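Local structure of putative SnoaL-like polyketide cyclase (Shewanella denitrificans, 3LZA) at residues G63-D68 against H88-G93. The protein is of unestablished function but is probably a SnoaL-like polyketide cyclase or related lyase of the NTF2-like superfamily. Residues are numbered along the deposited sequence; the frame is centred on the assembly and turned at random. Where two conformers were deposited one is given.
Sequences GVLEFD and HLRGPG
Strand 66-68 enters the edge of the NTF2-like sheet antiparallel to strand 88-93, at the open end of the hairpin formed by strands 66-77 and 80-93. A classic beta bulge begins the pairing: Arg90 O accepts both Leu65 N (2.8 Å) and Glu66 N (3.1 Å), the latter along a lone pair. Arg90 N returns a nearly straight bond to Glu66 O (2.9 Å), approaching from above the carbonyl plane, and Asp68 and His88 exchange two further backbone bonds. On the face bearing Glu66, His88 and Arg90, the extended Glu66 chain runs beside that of Arg90, and Glu66 OE1 meets the edge of the His88 ring, 3.2 Å from His88 CE1. Imidazole and guanidinium find their stronger partner in Asp104 of strand 102-115, through His88 NE2 and Arg90 NH1, while a water bridges His88 ND1 (2.5 Å) to Asp68 OD2 (2.7 Å). On the Phe67 and Leu89 face, the Val64 side chain crosses that of Leu89 at about a right angle, Val64 CG1 lying 4.1 Å from Leu89 CG. An alanine at Glu66, lacking the carboxylate, would probably keep the backbone bonds but leave the Arg90 chain less covered. With three acids around it, the imidazole is likely to be biased toward its protonated form.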
ATOM      1  N   GLY A  63      11.266 -25.591   4.284  1.00 13.32           N
ATOM      2  CA  GLY A  63      11.064 -26.057   5.647  1.00 11.77           C
ATOM      3  C   GLY A  63      10.008 -25.317   6.436  1.00 10.80           C
ATOM      4  O   GLY A  63       9.775 -25.666   7.577  1.00 10.07           O
ATOM      5  N   VAL A  64       9.373 -24.302   5.831  1.00  9.15           N
ATOM      6  CA  VAL A  64       8.394 -23.480   6.549  1.00  9.29           C
ATOM      7  C   VAL A  64       7.178 -24.386   6.829  1.00  9.69           C
ATOM      8  O   VAL A  64       6.860 -25.259   6.030  1.00 11.27           O
ATOM      9  CB  VAL A  64       8.031 -22.215   5.742  1.00 10.48           C
ATOM     10  CG1 VAL A  64       6.670 -21.578   6.215  1.00  9.55           C
ATOM     11  CG2 VAL A  64       9.163 -21.192   5.786  1.00 10.38           C
ATOM     12  N   LEU A  65       6.568 -24.231   8.008  1.00  8.80           N
ATOM     13  CA  LEU A  65       5.456 -25.088   8.471  1.00  7.86           C
ATOM     14  C   LEU A  65       4.120 -24.468   8.130  1.00  7.73           C
ATOM     15  O   LEU A  65       3.182 -25.168   7.659  1.00  7.63           O
ATOM     16  CB  LEU A  65       5.542 -25.337   9.980  1.00  6.88           C
ATOM     17  CG  LEU A  65       6.779 -26.092  10.425  1.00  8.66           C
ATOM     18  CD1 LEU A  65       6.912 -26.012  11.937  1.00  6.93           C
ATOM     19  CD2 LEU A  65       6.803 -27.555   9.950  1.00  6.31           C
ATOM     20  N   GLU A  66       4.026 -23.144   8.321  1.00  7.86           N
ATOM     21  CA  GLU A  66       2.807 -22.392   8.018  1.00  7.51           C
ATOM     22  C   GLU A  66       3.166 -21.076   7.362  1.00  8.09           C
ATOM     23  O   GLU A  66       4.137 -20.419   7.736  1.00  7.66           O
ATOM     24  CB  GLU A  66       2.008 -22.127   9.300  1.00  8.82           C
ATOM     25  CG  GLU A  66       1.550 -23.357  10.002  1.00  7.76           C
ATOM     26  CD  GLU A  66       0.947 -23.067  11.370  1.00 10.88           C
ATOM     27  OE1 GLU A  66       0.734 -21.890  11.750  1.00 15.37           O
ATOM     28  OE2 GLU A  66       0.713 -24.015  12.071  1.00 10.27           O
ATOM     29  N   PHE A  67       2.387 -20.697   6.353  1.00  8.15           N
ATOM     30  CA  PHE A  67       2.563 -19.422   5.645  1.00  8.28           C
ATOM     31  C   PHE A  67       1.207 -19.068   5.086  1.00  9.36           C
ATOM     32  O   PHE A  67       0.638 -19.847   4.313  1.00  9.08           O
ATOM     33  CB  PHE A  67       3.555 -19.548   4.476  1.00  8.35           C
ATOM     34  CG  PHE A  67       3.835 -18.269   3.775  1.00  9.80           C
ATOM     35  CD1 PHE A  67       3.993 -17.075   4.483  1.00 17.21           C
ATOM     36  CD2 PHE A  67       4.015 -18.253   2.408  1.00 14.15           C
ATOM     37  CE1 PHE A  67       4.269 -15.859   3.799  1.00 16.12           C
ATOM     38  CE2 PHE A  67       4.252 -17.049   1.724  1.00 17.76           C
ATOM     39  CZ  PHE A  67       4.366 -15.869   2.417  1.00 16.43           C
ATOM     40  N   ASP A  68       0.648 -17.947   5.531  1.00 10.00           N
ATOM     41  CA  ASP A  68      -0.659 -17.484   5.037  1.00  9.43           C
ATOM     42  C   ASP A  68      -0.636 -15.978   4.963  1.00 10.15           C
ATOM     43  O   ASP A  68       0.107 -15.303   5.699  1.00  9.22           O
ATOM     44  CB  ASP A  68      -1.774 -17.917   5.976  1.00 11.09           C
ATOM     45  CG  ASP A  68      -2.047 -19.411   5.915  1.00 14.58           C
ATOM     46  OD1 ASP A  68      -2.782 -19.878   4.993  1.00 17.36           O
ATOM     47  OD2 ASP A  68      -1.532 -20.100   6.800  1.00 16.68           O
ATOM     48  N   HIS A  88       1.223 -14.424   8.253  1.00 12.88           N
ATOM     49  CA  HIS A  88       1.746 -15.220   9.365  0.50 11.29           C
ATOM     50  C   HIS A  88       2.692 -16.295   8.827  1.00 12.02           C
ATOM     51  O   HIS A  88       2.479 -16.898   7.755  1.00 11.53           O
ATOM     52  CB  HIS A  88       0.618 -15.814  10.182  0.50 11.56           C
ATOM     53  CG  HIS A  88       1.080 -16.869  11.120  0.50  8.78           C
ATOM     54  ND1 HIS A  88       1.197 -18.188  10.748  0.50  7.60           N
ATOM     55  CD2 HIS A  88       1.576 -16.781  12.375  0.50  5.31           C
ATOM     56  CE1 HIS A  88       1.685 -18.883  11.760  0.50  3.09           C
ATOM     57  NE2 HIS A  88       1.910 -18.050  12.758  0.50  7.62           N
ATOM     58  N   LEU A  89       3.808 -16.479   9.523  1.00 10.67           N
ATOM     59  CA  LEU A  89       4.782 -17.459   9.146  1.00 10.75           C
ATOM     60  C   LEU A  89       5.210 -18.250  10.398  1.00  9.84           C
ATOM     61  O   LEU A  89       5.479 -17.678  11.495  1.00 10.23           O
ATOM     62  CB  LEU A  89       5.971 -16.825   8.414  1.00 11.19           C
ATOM     63  CG  LEU A  89       6.942 -17.845   7.829  1.00 11.35           C
ATOM     64  CD1 LEU A  89       7.640 -17.270   6.578  1.00 14.68           C
ATOM     65  CD2 LEU A  89       7.982 -18.373   8.880  1.00 15.53           C
ATOM     66  N   ARG A  90       5.217 -19.574  10.268  1.00  8.24           N
ATOM     67  CA  ARG A  90       5.756 -20.445  11.326  1.00  7.46           C
ATOM     68  C   ARG A  90       6.781 -21.377  10.743  1.00  7.44           C
ATOM     69  O   ARG A  90       6.508 -22.041   9.765  1.00  8.64           O
ATOM     70  CB  ARG A  90       4.664 -21.250  11.995  1.00  7.16           C
ATOM     71  CG  ARG A  90       5.148 -22.088  13.213  1.00  6.70           C
ATOM     72  CD  ARG A  90       4.020 -22.915  13.827  1.00  9.12           C
ATOM     73  NE  ARG A  90       4.501 -23.679  14.985  1.00  9.77           N
ATOM     74  CZ  ARG A  90       4.816 -23.166  16.174  1.00 10.22           C
ATOM     75  NH1 ARG A  90       4.696 -21.870  16.435  1.00 11.23           N
ATOM     76  NH2 ARG A  90       5.245 -23.966  17.132  1.00 11.55           N
ATOM     77  N   GLY A  91       7.994 -21.396  11.312  1.00  7.17           N
ATOM     78  CA  GLY A  91       9.021 -22.262  10.787  1.00  7.27           C
ATOM     79  C   GLY A  91      10.345 -22.261  11.545  1.00  8.48           C
ATOM     80  O   GLY A  91      10.539 -21.476  12.475  1.00  6.31           O
ATOM     81  N   PRO A  92      11.260 -23.149  11.146  1.00 10.27           N
ATOM     82  CA  PRO A  92      12.619 -23.099  11.707  1.00 10.43           C
ATOM     83  C   PRO A  92      13.198 -21.693  11.613  1.00 10.66           C
ATOM     84  O   PRO A  92      12.967 -20.968  10.615  1.00  9.56           O
ATOM     85  CB  PRO A  92      13.384 -24.096  10.842  1.00 10.97           C
ATOM     86  CG  PRO A  92      12.325 -25.041  10.374  1.00 12.31           C
ATOM     87  CD  PRO A  92      11.139 -24.207  10.135  1.00 11.03           C
ATOM     88  N   GLY A  93      13.944 -21.304  12.649  1.00 10.74           N
ATOM     89  CA  GLY A  93      14.295 -19.903  12.854  1.00 11.36           C
ATOM     90  C   GLY A  93      15.692 -19.507  12.426  1.00 12.34           C
ATOM     91  O   GLY A  93      16.043 -18.307  12.487  1.00 12.92           O
TER
HETATM   92  O   HOH W   1      -0.239 -19.351   9.048  1.00 26.10           O